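Local coordinates for protein fiber (Murine adenovirus 2, PDB 5NBH) that forms the trimeric distal part of the viral fibre, binds N-acetylglucosamine and probably serves attachment of the virus to its host cell, at residues A[122-127]-A[221-226]; A[133-138]-A[213-218]; A[90-95]-A[103-108]. All blocks are in the same frame, centred on the assembly; numbering follows the deposited sequence. Where two conformers were deposited one is given.

Contact 1: A[122-127]-A[221-226]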
loop_
_atom_site.group_PDB
_atom_site.type_symbol
_atom_site.label_atom_id
_atom_site.label_comp_id
_atom_site.label_asym_id
_atom_site.label_seq_id
_atom_site.Cartn_x
_atom_site.Cartn_y
_atom_site.Cartn_z
ATOM N N ASP A 122 -13.765 -6.305 -1.511
ATOM C CA ASP A 122 -15.005 -5.536 -1.557
ATOM C C ASP A 122 -16.099 -6.556 -1.762
ATOM O O ASP A 122 -16.150 -7.168 -2.815
ATOM C CB ASP A 122 -14.928 -4.594 -2.742
ATOM C CG ASP A 122 -15.890 -3.483 -2.630
ATOM O OD1 ASP A 122 -15.453 -2.381 -2.271
ATOM O OD2 ASP A 122 -17.083 -3.730 -2.829
ATOM N N VAL A 123 -16.935 -6.791 -0.753
ATOM C CA VAL A 123 -17.901 -7.896 -0.774
ATOM C C VAL A 123 -19.267 -7.280 -0.933
ATOM O O VAL A 123 -19.615 -6.372 -0.202
ATOM C CB VAL A 123 -17.878 -8.706 0.547
ATOM C CG1 VAL A 123 -18.956 -9.801 0.570
ATOM C CG2 VAL A 123 -16.519 -9.329 0.788
ATOM N N THR A 124 -20.039 -7.742 -1.897
ATOM C CA THR A 124 -21.420 -7.290 -2.040
ATOM C C THR A 124 -22.325 -8.520 -1.945
ATOM O O THR A 124 -22.523 -9.261 -2.913
ATOM C CB THR A 124 -21.663 -6.549 -3.357
ATOM O OG1 THR A 124 -20.765 -5.436 -3.453
ATOM C CG2 THR A 124 -23.081 -6.021 -3.431
ATOM N N GLY A 125 -22.815 -8.748 -0.734
ATOM C CA GLY A 125 -23.797 -9.812 -0.452
ATOM C C GLY A 125 -25.166 -9.517 -1.041
ATOM O O GLY A 125 -25.560 -8.356 -1.232
ATOM N N GLU A 126 -25.903 -10.591 -1.336
ATOM C CA GLU A 126 -27.195 -10.467 -1.990
ATOM C C GLU A 126 -28.332 -10.518 -1.000
ATOM O O GLU A 126 -29.388 -9.998 -1.284
ATOM C CB GLU A 126 -27.420 -11.607 -2.960
ATOM C CG GLU A 126 -26.518 -11.636 -4.164
ATOM C CD GLU A 126 -26.896 -12.756 -5.117
ATOM O OE1 GLU A 126 -27.495 -13.792 -4.709
ATOM O OE2 GLU A 126 -26.595 -12.588 -6.304
ATOM N N THR A 127 -28.124 -11.165 0.142
ATOM C CA THR A 127 -29.235 -11.545 0.998
ATOM C C THR A 127 -29.088 -10.964 2.386
ATOM O O THR A 127 -28.048 -11.130 3.055
ATOM C CB THR A 127 -29.325 -13.105 1.080
ATOM O OG1 THR A 127 -29.409 -13.659 -0.232
ATOM C CG2 THR A 127 -30.551 -13.534 1.865
ATOM N N LYS A 221 -27.669 -6.900 4.574
ATOM C CA LYS A 221 -26.844 -7.595 3.598
ATOM C C LYS A 221 -25.384 -7.373 3.954
ATOM O O LYS A 221 -25.014 -6.282 4.315
ATOM C CB LYS A 221 -27.093 -7.043 2.207
ATOM C CG LYS A 221 -28.520 -7.214 1.709
ATOM C CD LYS A 221 -28.622 -6.796 0.261
ATOM C CE LYS A 221 -30.005 -7.031 -0.311
ATOM N NZ LYS A 221 -30.930 -5.934 0.023
ATOM N N PRO A 222 -24.545 -8.401 3.801
ATOM C CA PRO A 222 -23.110 -8.215 4.030
ATOM C C PRO A 222 -22.481 -7.511 2.824
ATOM O O PRO A 222 -22.196 -8.125 1.815
ATOM C CB PRO A 222 -22.592 -9.640 4.280
ATOM C CG PRO A 222 -23.584 -10.524 3.587
ATOM C CD PRO A 222 -24.911 -9.812 3.582
ATOM N N ILE A 223 -22.372 -6.197 2.930
ATOM C CA ILE A 223 -21.854 -5.359 1.874
ATOM C C ILE A 223 -20.838 -4.441 2.537
ATOM O O ILE A 223 -21.220 -3.544 3.262
ATOM C CB ILE A 223 -22.958 -4.512 1.214
ATOM C CG1 ILE A 223 -24.001 -5.425 0.594
ATOM C CG2 ILE A 223 -22.351 -3.583 0.167
ATOM C CD1 ILE A 223 -25.138 -4.693 -0.106
ATOM N N PHE A 224 -19.558 -4.722 2.319
ATOM C CA PHE A 224 -18.465 -4.068 3.025
ATOM C C PHE A 224 -17.146 -4.180 2.274
ATOM O O PHE A 224 -17.046 -5.030 1.406
ATOM C CB PHE A 224 -18.290 -4.684 4.413
ATOM C CG PHE A 224 -17.946 -6.139 4.400
ATOM C CD1 PHE A 224 -18.946 -7.110 4.370
ATOM C CD2 PHE A 224 -16.633 -6.554 4.451
ATOM C CE1 PHE A 224 -18.627 -8.465 4.388
ATOM C CE2 PHE A 224 -16.315 -7.903 4.462
ATOM C CZ PHE A 224 -17.309 -8.858 4.416
ATOM N N GLN A 225 -16.164 -3.332 2.628
ATOM C CA GLN A 225 -14.768 -3.426 2.161
ATOM C C GLN A 225 -13.901 -3.625 3.406
ATOM O O GLN A 225 -14.184 -3.077 4.481
ATOM C CB GLN A 225 -14.272 -2.156 1.376
ATOM C CG GLN A 225 -12.818 -2.246 0.828
ATOM C CD GLN A 225 -12.293 -1.043 -0.011
ATOM O OE1 GLN A 225 -11.462 -0.265 0.468
ATOM N NE2 GLN A 225 -12.668 -0.982 -1.280
ATOM N N MET A 226 -12.885 -4.461 3.291
ATOM C CA MET A 226 -11.868 -4.539 4.336
ATOM C C MET A 226 -10.528 -4.980 3.812
ATOM O O MET A 226 -10.424 -5.561 2.761
ATOM C CB MET A 226 -12.282 -5.387 5.537
ATOM C CG MET A 226 -12.577 -6.856 5.345
ATOM S SD MET A 226 -12.009 -7.643 6.875
ATOM C CE MET A 226 -10.283 -7.323 6.533
#
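Val123 lies over one face of the Phe224 ring, and this pair forms the middle of a join between two antiparallel strands of the fibre head. In the ABCJ-GHID sandwich they are strands C (116-125) and J (223-231), neighbours in the ABCJ sheet. Val123 CB stands 4.1 Å from the centroid of the Phe224 ring, a CH-pi contact, and is displaced toward the rim. Beside it, Val123 CG2 reaches Phe224 CZ at 3.7 Å. The ring owes this position to a first torsion of 61°, which sets it between its own backbone N and carbonyl carbon and brings it closer to the valine strand. The backbones pair reciprocally: Val123 N donates a hydrogen bond to Phe224 O (2.8 Å) and Phe224 N donates one to Val123 O (3.0 Å). Phe224 also touches Ile184 and Ser215, so the same face of the sheet is packed against GHID.

Asp122 and Gln225 sit on the other face, as a non-hydrogen-bonded backbone pair whose side chains form a hydrogen bond. Gln225 NE2 donates to the anti lone pair of Asp122 OD1 over 3.3 Å, with the carboxylate and amide planes turned 76° apart. The stronger partner of the same NE2 is Met229 O of the second subunit, which ties this end of the pairing to the trimer.

Where strand C ends, the methylenes of Lys221 follow the backbone of Gly125 and Glu126, while NZ forms a salt bridge with Glu188. One bond goes on past the last bridged pair: Gly125 N donates to Pro222 O at 2.7 Å.

Contact 2: A[133-138]-A[213-218]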
loop_
_atom_site.group_PDB
_atom_site.type_symbol
_atom_site.label_atom_id
_atom_site.label_comp_id
_atom_site.label_asym_id
_atom_site.label_seq_id
_atom_site.Cartn_x
_atom_site.Cartn_y
_atom_site.Cartn_z
ATOM N N GLN A 133 -21.429 -14.841 8.402
ATOM C CA GLN A 133 -21.224 -15.492 7.089
ATOM C C GLN A 133 -19.765 -15.896 6.950
ATOM O O GLN A 133 -18.884 -15.196 7.450
ATOM C CB GLN A 133 -21.581 -14.578 5.895
ATOM C CG GLN A 133 -22.996 -14.027 5.929
ATOM C CD GLN A 133 -23.145 -12.827 6.856
ATOM O OE1 GLN A 133 -22.305 -11.936 6.863
ATOM N NE2 GLN A 133 -24.235 -12.784 7.618
ATOM N N THR A 134 -19.516 -16.994 6.247
ATOM C CA THR A 134 -18.166 -17.497 6.045
ATOM C C THR A 134 -17.877 -17.450 4.570
ATOM O O THR A 134 -18.579 -18.079 3.778
ATOM C CB THR A 134 -17.979 -18.946 6.597
ATOM O OG1 THR A 134 -18.164 -18.966 8.016
ATOM C CG2 THR A 134 -16.575 -19.420 6.339
ATOM N N TRP A 135 -16.845 -16.674 4.195
ATOM C CA TRP A 135 -16.432 -16.509 2.817
ATOM C C TRP A 135 -15.059 -17.146 2.744
ATOM O O TRP A 135 -14.147 -16.704 3.457
ATOM C CB TRP A 135 -16.362 -15.030 2.421
ATOM C CG TRP A 135 -17.589 -14.232 2.824
ATOM C CD1 TRP A 135 -17.660 -13.327 3.833
ATOM C CD2 TRP A 135 -18.918 -14.333 2.277
ATOM N NE1 TRP A 135 -18.926 -12.837 3.936
ATOM C CE2 TRP A 135 -19.722 -13.432 2.987
ATOM C CE3 TRP A 135 -19.499 -15.091 1.245
ATOM C CZ2 TRP A 135 -21.079 -13.257 2.704
ATOM C CZ3 TRP A 135 -20.871 -14.931 0.971
ATOM C CH2 TRP A 135 -21.639 -14.031 1.688
ATOM N N GLU A 136 -14.893 -18.138 1.887
ATOM C CA GLU A 136 -13.655 -18.922 1.845
ATOM C C GLU A 136 -13.014 -18.754 0.492
ATOM O O GLU A 136 -13.664 -18.990 -0.530
ATOM C CB GLU A 136 -13.959 -20.402 2.113
ATOM C CG GLU A 136 -12.747 -21.311 2.267
ATOM C CD GLU A 136 -13.166 -22.760 2.539
ATOM O OE1 GLU A 136 -13.151 -23.212 3.690
ATOM O OE2 GLU A 136 -13.476 -23.441 1.563
ATOM N N LEU A 137 -11.760 -18.304 0.468
ATOM C CA LEU A 137 -10.933 -18.292 -0.763
ATOM C C LEU A 137 -9.853 -19.358 -0.681
ATOM O O LEU A 137 -9.143 -19.427 0.288
ATOM C CB LEU A 137 -10.245 -16.921 -0.930
ATOM C CG LEU A 137 -11.175 -15.712 -0.974
ATOM C CD1 LEU A 137 -10.393 -14.391 -0.915
ATOM C CD2 LEU A 137 -12.040 -15.809 -2.214
ATOM N N GLN A 138 -9.757 -20.184 -1.715
ATOM C CA GLN A 138 -8.806 -21.279 -1.792
ATOM C C GLN A 138 -7.813 -20.979 -2.911
ATOM O O GLN A 138 -8.223 -20.538 -3.979
ATOM C CB GLN A 138 -9.564 -22.562 -2.130
ATOM C CG GLN A 138 -8.755 -23.837 -2.085
ATOM C CD GLN A 138 -9.568 -25.038 -2.526
ATOM O OE1 GLN A 138 -9.019 -26.113 -2.714
ATOM N NE2 GLN A 138 -10.874 -24.858 -2.706
ATOM N N LEU A 213 -12.809 -15.576 5.620
ATOM C CA LEU A 213 -13.380 -14.376 6.204
ATOM C C LEU A 213 -14.712 -14.648 6.857
ATOM O O LEU A 213 -15.529 -15.364 6.298
ATOM C CB LEU A 213 -13.561 -13.299 5.135
ATOM C CG LEU A 213 -12.343 -13.072 4.216
ATOM C CD1 LEU A 213 -12.739 -12.114 3.117
ATOM C CD2 LEU A 213 -11.153 -12.514 4.975
ATOM N N LYS A 214 -14.954 -14.085 8.035
ATOM C CA LYS A 214 -16.270 -14.247 8.659
ATOM C C LYS A 214 -16.842 -12.899 9.069
ATOM O O LYS A 214 -16.339 -12.252 9.992
ATOM C CB LYS A 214 -16.214 -15.211 9.833
ATOM C CG LYS A 214 -15.792 -16.609 9.483
ATOM C CD LYS A 214 -15.704 -17.525 10.713
ATOM C CE LYS A 214 -15.136 -18.860 10.283
ATOM N NZ LYS A 214 -15.168 -19.933 11.327
ATOM N N SER A 215 -17.888 -12.489 8.362
ATOM C CA SER A 215 -18.564 -11.231 8.626
ATOM C C SER A 215 -19.778 -11.458 9.526
ATOM O O SER A 215 -20.522 -12.447 9.359
ATOM C CB SER A 215 -19.017 -10.595 7.317
ATOM O OG SER A 215 -19.715 -11.483 6.468
ATOM N N THR A 216 -20.016 -10.540 10.445
ATOM C CA THR A 216 -21.162 -10.671 11.373
ATOM C C THR A 216 -22.138 -9.531 11.102
ATOM O O THR A 216 -21.749 -8.364 11.096
ATOM C CB THR A 216 -20.700 -10.694 12.811
ATOM O OG1 THR A 216 -19.933 -11.877 13.009
ATOM C CG2 THR A 216 -21.871 -10.688 13.781
ATOM N N THR A 217 -23.390 -9.885 10.813
ATOM C CA THR A 217 -24.429 -8.899 10.459
ATOM C C THR A 217 -25.688 -9.065 11.362
ATOM O O THR A 217 -25.897 -10.125 11.929
ATOM C CB THR A 217 -24.813 -8.960 8.976
ATOM O OG1 THR A 217 -25.420 -10.230 8.659
ATOM C CG2 THR A 217 -23.563 -8.782 8.112
ATOM N N SER A 218 -26.457 -7.990 11.497
ATOM C CA SER A 218 -27.788 -8.016 12.113
ATOM C C SER A 218 -28.768 -7.339 11.172
ATOM O O SER A 218 -28.778 -6.110 11.057
ATOM C CB SER A 218 -27.790 -7.274 13.442
ATOM O OG SER A 218 -26.670 -7.629 14.213
HETATM O O HOH W 1 -17.344 -21.130 9.164
#
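The indole of Trp135 meets the hydroxyl of Ser215 at its edge and carries the CB of its own strand neighbour Gln133 over one face, offset toward the rim. Trp135 NE1 donates to Ser215 OG over 3.0 Å, with the oxygen 17° out of the ring plane. Both residues belong to the GHID sheet of the fibre-head sandwich, where strand D (131-140) runs antiparallel to strand I (208-217), and both turn toward the sandwich interior. There the indole packs on Leu95 and Ala104 of the ABCJ sheet and on Pro222, and the bond to Ser215 gives its polar NE1 a partner within this buried layer.

A first torsion of 49° turns the serine OG toward the indole NE1. The side chain of Gln133 bends at its second torsion (80°), which lays the flat amide across the strand beside Ser215 and Thr217, the latter crossed at about a right angle. Thr217 OG1 itself is hydrogen-bonded to Ala129 O. Gln133 binds N-acetylglucosamine in another structure of this protein, as does Asn97, whose OD1 accepts a hydrogen bond from Thr134 N.

Main-chain pairing fixes the register. Trp135 and Leu213 exchange two almost straight bonds: Trp135 N to Leu213 O and Leu213 N to Trp135 O are each 2.8 Å. At the other pair, Gln133 N donates to Ser215 O over 2.7 Å, whereas the return bond from Ser215 N to Gln133 O is weak.

Thr134 and Lys214 occupy the outward face, lying side by side. A water 2.6 Å from Thr134 OG1 also accepts a weak bond from Lys214 NZ, at 3.3 Å.

Contact 3: A[90-95]-A[103-108]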
loop_
_atom_site.group_PDB
_atom_site.type_symbol
_atom_site.label_atom_id
_atom_site.label_comp_id
_atom_site.label_asym_id
_atom_site.label_seq_id
_atom_site.Cartn_x
_atom_site.Cartn_y
_atom_site.Cartn_z
ATOM N N ASN A 90 -14.076 -5.632 -13.638
ATOM C CA ASN A 90 -15.494 -5.911 -13.888
ATOM C C ASN A 90 -15.855 -7.424 -13.857
ATOM O O ASN A 90 -16.876 -7.843 -14.417
ATOM C CB ASN A 90 -15.870 -5.289 -15.260
ATOM C CG ASN A 90 -17.233 -4.646 -15.270
ATOM O OD1 ASN A 90 -18.195 -5.142 -14.666
ATOM N ND2 ASN A 90 -17.332 -3.527 -15.979
ATOM N N THR A 91 -15.029 -8.240 -13.193
ATOM C CA THR A 91 -15.248 -9.690 -13.121
ATOM C C THR A 91 -15.136 -10.163 -11.670
ATOM O O THR A 91 -14.232 -10.932 -11.305
ATOM C CB THR A 91 -14.271 -10.425 -14.041
ATOM O OG1 THR A 91 -14.276 -9.781 -15.324
ATOM C CG2 THR A 91 -14.641 -11.899 -14.195
ATOM N N PRO A 92 -16.075 -9.701 -10.828
ATOM C CA PRO A 92 -16.043 -10.117 -9.433
ATOM C C PRO A 92 -16.271 -11.621 -9.282
ATOM O O PRO A 92 -16.872 -12.243 -10.147
ATOM C CB PRO A 92 -17.177 -9.315 -8.799
ATOM C CG PRO A 92 -18.131 -9.079 -9.900
ATOM C CD PRO A 92 -17.295 -8.931 -11.136
ATOM N N MET A 93 -15.768 -12.169 -8.176
ATOM C CA MET A 93 -15.820 -13.599 -7.887
ATOM C C MET A 93 -17.101 -13.923 -7.122
ATOM O O MET A 93 -17.447 -13.245 -6.162
ATOM C CB MET A 93 -14.609 -13.973 -7.048
ATOM C CG MET A 93 -14.438 -15.441 -6.882
ATOM S SD MET A 93 -13.019 -15.781 -5.921
ATOM C CE MET A 93 -11.699 -15.052 -6.924
ATOM N N ARG A 94 -17.778 -14.978 -7.548
ATOM C CA ARG A 94 -18.980 -15.434 -6.867
ATOM C C ARG A 94 -18.578 -16.334 -5.703
ATOM O O ARG A 94 -17.780 -17.291 -5.897
ATOM C CB ARG A 94 -19.824 -16.218 -7.871
ATOM C CG ARG A 94 -21.180 -16.620 -7.344
ATOM C CD ARG A 94 -21.908 -15.376 -6.919
ATOM N NE ARG A 94 -23.329 -15.535 -7.070
ATOM C CZ ARG A 94 -24.170 -14.527 -7.054
ATOM N NH1 ARG A 94 -23.719 -13.296 -6.860
ATOM N NH2 ARG A 94 -25.451 -14.770 -7.213
ATOM N N LEU A 95 -19.056 -15.978 -4.497
ATOM C CA LEU A 95 -18.781 -16.686 -3.262
ATOM C C LEU A 95 -20.083 -17.141 -2.630
ATOM O O LEU A 95 -21.073 -16.438 -2.684
ATOM C CB LEU A 95 -18.047 -15.793 -2.258
ATOM C CG LEU A 95 -16.705 -15.262 -2.758
ATOM C CD1 LEU A 95 -16.114 -14.317 -1.761
ATOM C CD2 LEU A 95 -15.772 -16.407 -3.033
ATOM N N TYR A 103 -25.241 -15.863 -1.236
ATOM C CA TYR A 103 -24.076 -15.610 -2.104
ATOM C C TYR A 103 -23.647 -14.135 -2.058
ATOM O O TYR A 103 -24.409 -13.270 -1.641
ATOM C CB TYR A 103 -24.403 -15.997 -3.539
ATOM C CG TYR A 103 -24.725 -17.466 -3.724
ATOM C CD1 TYR A 103 -26.001 -17.966 -3.412
ATOM C CD2 TYR A 103 -23.754 -18.369 -4.139
ATOM C CE1 TYR A 103 -26.299 -19.319 -3.580
ATOM C CE2 TYR A 103 -24.044 -19.729 -4.291
ATOM C CZ TYR A 103 -25.309 -20.191 -4.019
ATOM O OH TYR A 103 -25.592 -21.529 -4.165
ATOM N N ALA A 104 -22.418 -13.887 -2.499
ATOM C CA ALA A 104 -21.877 -12.539 -2.656
ATOM C C ALA A 104 -20.967 -12.493 -3.885
ATOM O O ALA A 104 -20.461 -13.514 -4.331
ATOM C CB ALA A 104 -21.114 -12.134 -1.427
ATOM N N ASP A 105 -20.777 -11.287 -4.407
ATOM C CA ASP A 105 -19.779 -11.014 -5.452
ATOM C C ASP A 105 -18.651 -10.251 -4.785
ATOM O O ASP A 105 -18.908 -9.340 -3.994
ATOM C CB ASP A 105 -20.365 -10.123 -6.524
ATOM C CG ASP A 105 -21.183 -10.897 -7.549
ATOM O OD1 ASP A 105 -21.205 -12.138 -7.501
ATOM O OD2 ASP A 105 -21.786 -10.240 -8.417
ATOM N N ALA A 106 -17.414 -10.614 -5.085
ATOM C CA ALA A 106 -16.292 -9.985 -4.431
ATOM C C ALA A 106 -15.238 -9.532 -5.453
ATOM O O ALA A 106 -14.895 -10.277 -6.357
ATOM C CB ALA A 106 -15.696 -10.944 -3.412
ATOM N N HIS A 107 -14.774 -8.299 -5.290
ATOM C CA HIS A 107 -13.579 -7.804 -5.984
ATOM C C HIS A 107 -12.442 -7.931 -5.000
ATOM O O HIS A 107 -12.576 -7.526 -3.850
ATOM C CB HIS A 107 -13.732 -6.357 -6.401
ATOM C CG HIS A 107 -14.848 -6.109 -7.379
ATOM N ND1 HIS A 107 -14.684 -6.200 -8.743
ATOM C CD2 HIS A 107 -16.128 -5.716 -7.180
ATOM C CE1 HIS A 107 -15.821 -5.910 -9.343
ATOM N NE2 HIS A 107 -16.719 -5.623 -8.418
ATOM N N ILE A 108 -11.344 -8.527 -5.429
ATOM C CA ILE A 108 -10.218 -8.818 -4.548
ATOM C C ILE A 108 -8.911 -8.336 -5.151
ATOM O O ILE A 108 -8.647 -8.605 -6.342
ATOM C CB ILE A 108 -10.096 -10.331 -4.335
ATOM C CG1 ILE A 108 -11.388 -10.886 -3.711
ATOM C CG2 ILE A 108 -8.961 -10.668 -3.400
ATOM C CD1 ILE A 108 -11.537 -12.369 -3.924
HETATM O O HOH W 2 -19.727 -12.998 -9.861
#
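Pro92 and His107 lie side by side and point the same way, with the CB edge of the proline over one face of the imidazole, offset toward its rim. Pro92 CB stands 3.8 Å from the centroid of the His107 ring, near enough to the ring normal for a CH-pi contact.

Further along the same side of the sheet, Arg94 and Asp105 meet obliquely, their guanidinium and carboxylate planes 48° apart. In the conformer described, Arg94 CG is anti to the backbone N (-173°) and the chain then bends at its second torsion (57°), which carries the head back across the neighbouring strand. Its NH1 forms a salt bridge with Asp105 OD1 over 2.8 Å, approaching from above the carboxylate plane, while NH2 forms a second salt bridge, with Glu126. Tyr103 CB lies over one face of the guanidinium, 3.7 Å from Arg94 NE.

These residues stand on the A-B beta hairpin of the ABCJ sheet, made by strands 83-96 and 103-113. Its ladder includes Met93 N to Ala106 O and Leu95 N to Ala104 O, both 2.8 Å.

The opposite face is apolar and turns toward strand 131-140 of the other sheet. Here Leu95 CD1 touches Ala106 CB at 3.8 Å. Met93 crosses Ile108 obliquely, its terminal CE bent round to lie 4.0 Å from Ile108 CD1.

Contacts 1 and 3 lie in one sheet, joined by the adjacent strands 103-113 and 116-125, with centres about 10 Å apart; a salt bridge between Glu126 OE2 and Arg94 NH2 (2.6 Å) links them. Contact 2 belongs to the facing sheet, its centre about 10 Å from that of contact 1 and about 13 Å from that of contact 3. Trp135 bridges all three: its CZ2 is 3.8 Å from Pro222 CG, and its CH2 is 3.7 Å from Ala104 CB. The N-acetylglucosamine site, without sugar in this chain, lies beside this junction. Gln133 belongs to contact 2, its side chain about 3 Å from that of Pro222 (nearest atoms), while the side chains of Thr127 and sugar-binding Glu102 approach to about 4 Å (nearest atoms).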